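Local coordinates for dihydropteroate synthase (Xanthomonas albilineans, PDB 6OFW), which probably catalyses the condensation of para-aminobenzoate with 6-hydroxymethyl-7,8-dihydropterin diphosphate to form 7,8-dihydropteroate, the precursor of folates, at residues D101-E106 against L125-A130; N120-L125 against V142-P147. All coordinates share one frame; numbering follows the deposited sequence.

Contact 1 of 2, residues D101-E106 against L125-A130; sequences DTFKPE and LRQPGA. With 22D (4-{[(2-amino-4-oxo-3,4-dihydropteridin-6-yl)methyl]amino}benzoic acid), chain E.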
loop_
_atom_site.group_PDB
_atom_site.type_symbol
_atom_site.label_atom_id
_atom_site.label_comp_id
_atom_site.label_asym_id
_atom_site.label_seq_id
_atom_site.Cartn_x
_atom_site.Cartn_y
_atom_site.Cartn_z
ATOM N N ASP B 101 2.278 -25.738 4.679
ATOM C CA ASP B 101 2.165 -25.582 3.237
ATOM C C ASP B 101 2.695 -26.859 2.596
ATOM O O ASP B 101 3.914 -27.021 2.441
ATOM C CB ASP B 101 2.953 -24.358 2.782
ATOM C CG ASP B 101 2.669 -23.875 1.373
ATOM O OD1 ASP B 101 2.339 -24.703 0.517
ATOM O OD2 ASP B 101 2.799 -22.664 1.128
ATOM N N THR B 102 1.781 -27.790 2.269
ATOM C CA THR B 102 2.139 -29.089 1.684
ATOM C C THR B 102 0.990 -29.675 0.899
ATOM O O THR B 102 -0.166 -29.366 1.200
ATOM C CB THR B 102 2.620 -30.071 2.784
ATOM O OG1 THR B 102 3.179 -31.236 2.168
ATOM C CG2 THR B 102 1.524 -30.450 3.798
ATOM N N PHE B 103 1.309 -30.512 -0.116
ATOM C CA PHE B 103 0.321 -31.247 -0.903
ATOM C C PHE B 103 0.383 -32.747 -0.561
ATOM O O PHE B 103 -0.452 -33.511 -1.028
ATOM C CB PHE B 103 0.495 -31.014 -2.421
ATOM C CG PHE B 103 1.809 -31.409 -3.043
ATOM C CD1 PHE B 103 2.030 -32.717 -3.478
ATOM C CD2 PHE B 103 2.787 -30.454 -3.301
ATOM C CE1 PHE B 103 3.238 -33.076 -4.098
ATOM C CE2 PHE B 103 3.985 -30.810 -3.938
ATOM C CZ PHE B 103 4.211 -32.121 -4.307
ATOM N N LYS B 104 1.346 -33.145 0.289
ATOM C CA LYS B 104 1.571 -34.549 0.643
ATOM C C LYS B 104 0.821 -34.956 1.894
ATOM O O LYS B 104 1.059 -34.362 2.948
ATOM C CB LYS B 104 3.071 -34.835 0.761
ATOM C CG LYS B 104 3.879 -34.458 -0.461
ATOM C CD LYS B 104 5.320 -34.908 -0.321
ATOM C CE LYS B 104 6.147 -34.618 -1.547
ATOM N NZ LYS B 104 6.523 -33.186 -1.628
ATOM N N PRO B 105 -0.097 -35.968 1.820
ATOM C CA PRO B 105 -0.860 -36.364 3.019
ATOM C C PRO B 105 -0.007 -36.849 4.174
ATOM O O PRO B 105 -0.408 -36.652 5.310
ATOM C CB PRO B 105 -1.819 -37.463 2.526
ATOM C CG PRO B 105 -1.300 -37.882 1.218
ATOM C CD PRO B 105 -0.510 -36.745 0.634
ATOM N N GLU B 106 1.179 -37.445 3.911
ATOM C CA GLU B 106 2.053 -37.911 4.998
ATOM C C GLU B 106 2.575 -36.727 5.785
ATOM O O GLU B 106 2.668 -36.806 7.002
ATOM C CB GLU B 106 3.237 -38.759 4.462
ATOM C CG GLU B 106 2.866 -39.824 3.452
ATOM C CD GLU B 106 3.026 -39.478 1.974
ATOM O OE1 GLU B 106 2.451 -38.466 1.506
ATOM O OE2 GLU B 106 3.743 -40.233 1.283
ATOM N N LEU B 125 -6.179 -30.743 -2.349
ATOM C CA LEU B 125 -6.459 -32.138 -1.940
ATOM C C LEU B 125 -6.563 -33.121 -3.094
ATOM O O LEU B 125 -7.236 -34.155 -2.966
ATOM C CB LEU B 125 -7.705 -32.223 -1.016
ATOM C CG LEU B 125 -7.683 -31.264 0.179
ATOM C CD1 LEU B 125 -8.947 -31.346 0.967
ATOM C CD2 LEU B 125 -6.441 -31.479 1.046
ATOM N N ARG B 126 -5.867 -32.848 -4.202
ATOM C CA ARG B 126 -5.882 -33.744 -5.359
ATOM C C ARG B 126 -4.877 -34.901 -5.248
ATOM O O ARG B 126 -5.008 -35.876 -5.995
ATOM C CB ARG B 126 -5.703 -32.976 -6.678
ATOM C CG ARG B 126 -6.954 -32.214 -7.091
ATOM C CD ARG B 126 -6.761 -31.529 -8.429
ATOM N NE ARG B 126 -5.839 -30.388 -8.360
ATOM C CZ ARG B 126 -5.263 -29.831 -9.421
ATOM N NH1 ARG B 126 -5.508 -30.294 -10.641
ATOM N NH2 ARG B 126 -4.437 -28.803 -9.271
ATOM N N GLN B 127 -3.874 -34.808 -4.342
ATOM C CA GLN B 127 -2.935 -35.924 -4.154
ATOM C C GLN B 127 -3.676 -37.114 -3.539
ATOM O O GLN B 127 -4.440 -36.925 -2.588
ATOM C CB GLN B 127 -1.778 -35.563 -3.230
ATOM C CG GLN B 127 -0.556 -35.021 -3.930
ATOM C CD GLN B 127 0.232 -36.056 -4.693
ATOM O OE1 GLN B 127 0.732 -37.064 -4.170
ATOM N NE2 GLN B 127 0.372 -35.808 -5.963
ATOM N N PRO B 128 -3.462 -38.342 -4.054
ATOM C CA PRO B 128 -4.157 -39.504 -3.472
ATOM C C PRO B 128 -3.919 -39.642 -1.961
ATOM O O PRO B 128 -2.783 -39.688 -1.512
ATOM C CB PRO B 128 -3.612 -40.687 -4.278
ATOM C CG PRO B 128 -3.091 -40.092 -5.552
ATOM C CD PRO B 128 -2.602 -38.721 -5.196
ATOM N N GLY B 129 -4.983 -39.572 -1.176
ATOM C CA GLY B 129 -4.916 -39.659 0.286
ATOM C C GLY B 129 -5.113 -38.340 1.004
ATOM O O GLY B 129 -5.244 -38.299 2.238
ATOM N N ALA B 130 -5.055 -37.230 0.248
ATOM C CA ALA B 130 -5.184 -35.939 0.921
ATOM C C ALA B 130 -6.613 -35.701 1.462
ATOM O O ALA B 130 -6.746 -35.229 2.599
ATOM C CB ALA B 130 -4.759 -34.821 0.003
HETATM C C7 22D E . 3.467 -21.100 -2.060
HETATM N N8 22D E . 2.256 -21.403 -1.315
HETATM C C8A 22D E . 1.112 -20.715 -1.508
HETATM N N1 22D E . 0.027 -21.041 -0.750
HETATM C C2 22D E . -1.119 -20.432 -1.055
HETATM N N2 22D E . -2.240 -20.800 -0.440
HETATM N N3 22D E . -1.227 -19.440 -1.992
HETATM C C4 22D E . -0.185 -18.949 -2.749
HETATM O O4 22D E . -0.376 -18.028 -3.530
HETATM C C4A 22D E . 1.076 -19.634 -2.495
HETATM N N5 22D E . 2.216 -19.255 -3.177
HETATM C C6 22D E . 3.290 -19.922 -2.991
HETATM C C9 22D E . 4.539 -19.610 -3.771
HETATM N N10 22D E . 4.150 -19.583 -5.167
HETATM C CBX 22D E . 4.766 -18.843 -6.149
HETATM C CAR 22D E . 4.228 -18.828 -7.435
HETATM C CAT 22D E . 4.703 -17.934 -8.377
HETATM C CAQ 22D E . 5.856 -18.028 -5.855
HETATM C CAS 22D E . 6.343 -17.150 -6.806
HETATM C CBY 22D E . 5.750 -17.064 -8.066
HETATM C CBV 22D E . 6.113 -15.956 -8.976
HETATM O OAJ 22D E . 5.329 -15.805 -10.008
HETATM O OXT 22D E . 7.085 -15.256 -8.759
HETATM O O HOH W 1 -2.953 -32.745 -2.294
#
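Phe103 and Pro105 both pack on the 125-130 segment. Phe103 meets Gln127, whose CG comes up to the edge of the phenyl ring, close to its plane, and sits 3.5 Å from Phe103 CD1. The ring and the Gln127 amide are turned 66° apart, so they do not stack; the aliphatic part of the glutamine does the touching. With its ring set between its own backbone N and carbonyl carbon (chi1 60°), Phe103 presents the CD1 edge to Gln127, whose chain is bent at chi2. Gln127 CB and CG both lie 3.3 Å from Phe103 O, a close carbon-oxygen approach. Further along, the Pro105 ring leans on the backbone of the other segment: its CG is 3.6 Å from Pro128 O and its CB 3.5 Å from Gly129 O.

No direct hydrogen bond crosses between the segments, but one water does the job. It donates to Phe103 O at 2.9 Å and accepts from Gln127 N at 3.0 Å.

The remaining bonds shape each segment from within. Residues 127-130 make a type II turn, closed by Ala130 N on Gln127 O, with Gly129 taking the positive phi (105°) of its third position. It leads straight into helix 130-137, with Gly129 as N-cap. On the other segment Lys104 N bonds to Thr102 OG1 over 3.2 Å, an ST turn that brings the chain to Lys104, the N-cap of helix 105-114. Lys104 NZ turns elsewhere, to salt bridges with Glu79 and Glu65.

Asp101 OD2, 2.8 Å from N8 of the bound pterin ligand 22D, places the inner end of its segment at the ligand. The two helix entrances themselves meet through carbon contacts and a single water bridge, a join that depends on shape more than on direct polar pairing.

Contact 2 of 2, residues N120-L125 against V142-P147; sequences NDVQAL and VLMHMP. With 22D (4-{[(2-amino-4-oxo-3,4-dihydropteridin-6-yl)methyl]amino}benzoic acid), chain E.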
loop_
_atom_site.group_PDB
_atom_site.type_symbol
_atom_site.label_atom_id
_atom_site.label_comp_id
_atom_site.label_asym_id
_atom_site.label_seq_id
_atom_site.Cartn_x
_atom_site.Cartn_y
_atom_site.Cartn_z
ATOM N N ASN B 120 -2.358 -25.887 4.151
ATOM C CA ASN B 120 -2.389 -24.994 3.013
ATOM C C ASN B 120 -1.974 -25.830 1.812
ATOM O O ASN B 120 -0.794 -26.137 1.653
ATOM C CB ASN B 120 -1.478 -23.771 3.268
ATOM C CG ASN B 120 -1.373 -22.874 2.080
ATOM O OD1 ASN B 120 -2.267 -22.834 1.264
ATOM N ND2 ASN B 120 -0.253 -22.199 1.941
ATOM N N ASP B 121 -2.940 -26.246 0.995
ATOM C CA ASP B 121 -2.637 -27.160 -0.104
ATOM C C ASP B 121 -2.701 -26.562 -1.513
ATOM O O ASP B 121 -3.784 -26.369 -2.074
ATOM C CB ASP B 121 -3.541 -28.414 -0.003
ATOM C CG ASP B 121 -3.160 -29.567 -0.924
ATOM O OD1 ASP B 121 -2.176 -29.428 -1.698
ATOM O OD2 ASP B 121 -3.838 -30.604 -0.875
ATOM N N VAL B 122 -1.521 -26.404 -2.142
ATOM C CA VAL B 122 -1.424 -25.915 -3.535
ATOM C C VAL B 122 -2.160 -26.830 -4.533
ATOM O O VAL B 122 -2.527 -26.382 -5.612
ATOM C CB VAL B 122 0.034 -25.646 -4.018
ATOM C CG1 VAL B 122 0.685 -24.516 -3.223
ATOM C CG2 VAL B 122 0.899 -26.919 -4.002
ATOM N N GLN B 123 -2.325 -28.114 -4.185
ATOM C CA GLN B 123 -2.990 -29.107 -5.034
ATOM C C GLN B 123 -4.473 -29.299 -4.718
ATOM O O GLN B 123 -5.117 -30.142 -5.344
ATOM C CB GLN B 123 -2.231 -30.438 -4.977
ATOM C CG GLN B 123 -0.982 -30.442 -5.860
ATOM C CD GLN B 123 -1.338 -30.600 -7.316
ATOM O OE1 GLN B 123 -1.177 -29.675 -8.123
ATOM N NE2 GLN B 123 -1.854 -31.771 -7.681
ATOM N N ALA B 124 -5.033 -28.489 -3.786
ATOM C CA ALA B 124 -6.454 -28.519 -3.380
ATOM C C ALA B 124 -6.976 -29.961 -3.107
ATOM O O ALA B 124 -8.042 -30.360 -3.586
ATOM C CB ALA B 124 -7.306 -27.820 -4.415
ATOM N N LEU B 125 -6.179 -30.743 -2.349
ATOM C CA LEU B 125 -6.459 -32.138 -1.940
ATOM C C LEU B 125 -6.563 -33.121 -3.094
ATOM O O LEU B 125 -7.236 -34.155 -2.966
ATOM C CB LEU B 125 -7.705 -32.223 -1.016
ATOM C CG LEU B 125 -7.683 -31.264 0.179
ATOM C CD1 LEU B 125 -8.947 -31.346 0.967
ATOM C CD2 LEU B 125 -6.441 -31.479 1.046
ATOM N N VAL B 142 -6.847 -24.939 2.977
ATOM C CA VAL B 142 -6.852 -24.014 1.856
ATOM C C VAL B 142 -6.850 -24.818 0.572
ATOM O O VAL B 142 -5.923 -25.593 0.342
ATOM C CB VAL B 142 -5.637 -23.038 1.860
ATOM C CG1 VAL B 142 -5.687 -22.098 0.653
ATOM C CG2 VAL B 142 -5.552 -22.262 3.165
ATOM N N LEU B 143 -7.854 -24.567 -0.287
ATOM C CA LEU B 143 -8.023 -25.183 -1.592
ATOM C C LEU B 143 -7.577 -24.172 -2.648
ATOM O O LEU B 143 -8.284 -23.205 -2.927
ATOM C CB LEU B 143 -9.498 -25.609 -1.804
ATOM C CG LEU B 143 -10.124 -26.557 -0.775
ATOM C CD1 LEU B 143 -11.600 -26.855 -1.123
ATOM C CD2 LEU B 143 -9.353 -27.873 -0.672
ATOM N N MET B 144 -6.354 -24.342 -3.163
ATOM C CA MET B 144 -5.784 -23.418 -4.128
ATOM C C MET B 144 -5.944 -23.898 -5.543
ATOM O O MET B 144 -5.945 -25.109 -5.777
ATOM C CB MET B 144 -4.284 -23.218 -3.845
ATOM C CG MET B 144 -3.718 -21.904 -4.410
ATOM S SD MET B 144 -1.892 -21.887 -4.420
ATOM C CE MET B 144 -1.586 -22.878 -5.843
ATOM N N HIS B 145 -5.989 -22.964 -6.477
ATOM C CA HIS B 145 -6.068 -23.347 -7.894
ATOM C C HIS B 145 -4.682 -23.299 -8.531
ATOM O O HIS B 145 -4.034 -22.306 -8.443
ATOM C CB HIS B 145 -6.946 -22.405 -8.682
ATOM C CG HIS B 145 -6.796 -22.584 -10.150
ATOM N ND1 HIS B 145 -5.835 -21.954 -10.862
ATOM C CD2 HIS B 145 -7.512 -23.293 -11.039
ATOM C CE1 HIS B 145 -5.942 -22.273 -12.118
ATOM N NE2 HIS B 145 -6.942 -23.098 -12.255
ATOM N N MET B 146 -4.299 -24.405 -9.147
ATOM C CA MET B 146 -3.069 -24.499 -9.971
ATOM C C MET B 146 -3.362 -25.478 -11.111
ATOM O O MET B 146 -4.029 -26.440 -10.861
ATOM C CB MET B 146 -1.784 -24.794 -9.183
ATOM C CG MET B 146 -1.573 -26.200 -8.693
ATOM S SD MET B 146 0.054 -26.486 -7.936
ATOM C CE MET B 146 1.128 -26.298 -9.340
ATOM N N PRO B 147 -3.047 -25.160 -12.376
ATOM C CA PRO B 147 -3.334 -26.064 -13.488
ATOM C C PRO B 147 -2.422 -27.303 -13.485
ATOM O O PRO B 147 -1.297 -27.151 -13.134
ATOM C CB PRO B 147 -3.148 -25.172 -14.720
ATOM C CG PRO B 147 -2.168 -24.142 -14.291
ATOM C CD PRO B 147 -2.418 -23.940 -12.821
HETATM C C7 22D E . 3.467 -21.100 -2.060
HETATM N N8 22D E . 2.256 -21.403 -1.315
HETATM C C8A 22D E . 1.112 -20.715 -1.508
HETATM N N1 22D E . 0.027 -21.041 -0.750
HETATM C C2 22D E . -1.119 -20.432 -1.055
HETATM N N2 22D E . -2.240 -20.800 -0.440
HETATM N N3 22D E . -1.227 -19.440 -1.992
HETATM C C4 22D E . -0.185 -18.949 -2.749
HETATM O O4 22D E . -0.376 -18.028 -3.530
HETATM C C4A 22D E . 1.076 -19.634 -2.495
HETATM N N5 22D E . 2.216 -19.255 -3.177
HETATM C C6 22D E . 3.290 -19.922 -2.991
HETATM C C9 22D E . 4.539 -19.610 -3.771
HETATM N N10 22D E . 4.150 -19.583 -5.167
HETATM C CBX 22D E . 4.766 -18.843 -6.149
HETATM C CAR 22D E . 4.228 -18.828 -7.435
HETATM C CAT 22D E . 4.703 -17.934 -8.377
HETATM C CAQ 22D E . 5.856 -18.028 -5.855
HETATM C CAS 22D E . 6.343 -17.150 -6.806
HETATM C CBY 22D E . 5.750 -17.064 -8.066
HETATM C CBV 22D E . 6.113 -15.956 -8.976
HETATM O OAJ 22D E . 5.329 -15.805 -10.008
HETATM O OXT 22D E . 7.085 -15.256 -8.759
HETATM O O HOH W 2 -4.789 -27.147 -7.031
#
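The Asn120 amide, with Val142 CB 3.4 Å from its OD1, meets the pterin edge, and Met144 lies over one pterin face. Asn120 OD1 accepts from ligand N2 at 2.7 Å, almost straight (174°), while ND2 donates to N1 at 2.9 Å; the amide reaches there with CG anti to the backbone N (chi1 175°). Met144 SD stands above N3 at 3.5 Å, and Val122 CG1 covers the same face near N8. The Asp121 carboxylate takes two backbone N-H groups, of Gln123 and Leu125, over one face; the first makes an Asx turn.

Val122 packs its CB on Met144 CE (3.7 Å) and on Met146 SD, which Gln123 OE1 also approaches. On the face carrying Asp121 and Leu143, Ala124 CB packs on Leu143 CB, 3.3 Å from Met144 O, and Leu125 CD1 touches Leu143 CD2. Asp121 N bonds to Val142 O at 3.1 Å; the return bond, Met144 N to Asp121 O, is weak. A water donates to both Val122 O and Met144 O.

Neighbouring parallel strands of a beta-alpha-beta unit, with their C-terminal ends lining the ligand pocket, are typical of the TIM barrel, here the pterin site of dihydropteroate synthase.

The centres of contacts 1 and 2 are about 9 Å apart, and the two share Leu125. Along the chain their segments alternate: 101-106, then 120-125, then 125-130, then 142-147. Strands 98-101, 118-121 and 141-144 are successive parallel neighbours in the barrel sheet, joined through helices 105-114 and 130-137. Contact 2 bridges two strand ends, whereas contact 1 lies farther out, where both helices start. Thr102 N to Asn120 O and Arg126 NH2 to Met146 O, both probable hydrogen bonds, tie them together. Contact 1 reaches the ligand through Asp101, contact 2 through Asn120 and Met144 among others, so the strand ends face the pterin pocket while the helix starts lie toward the surface.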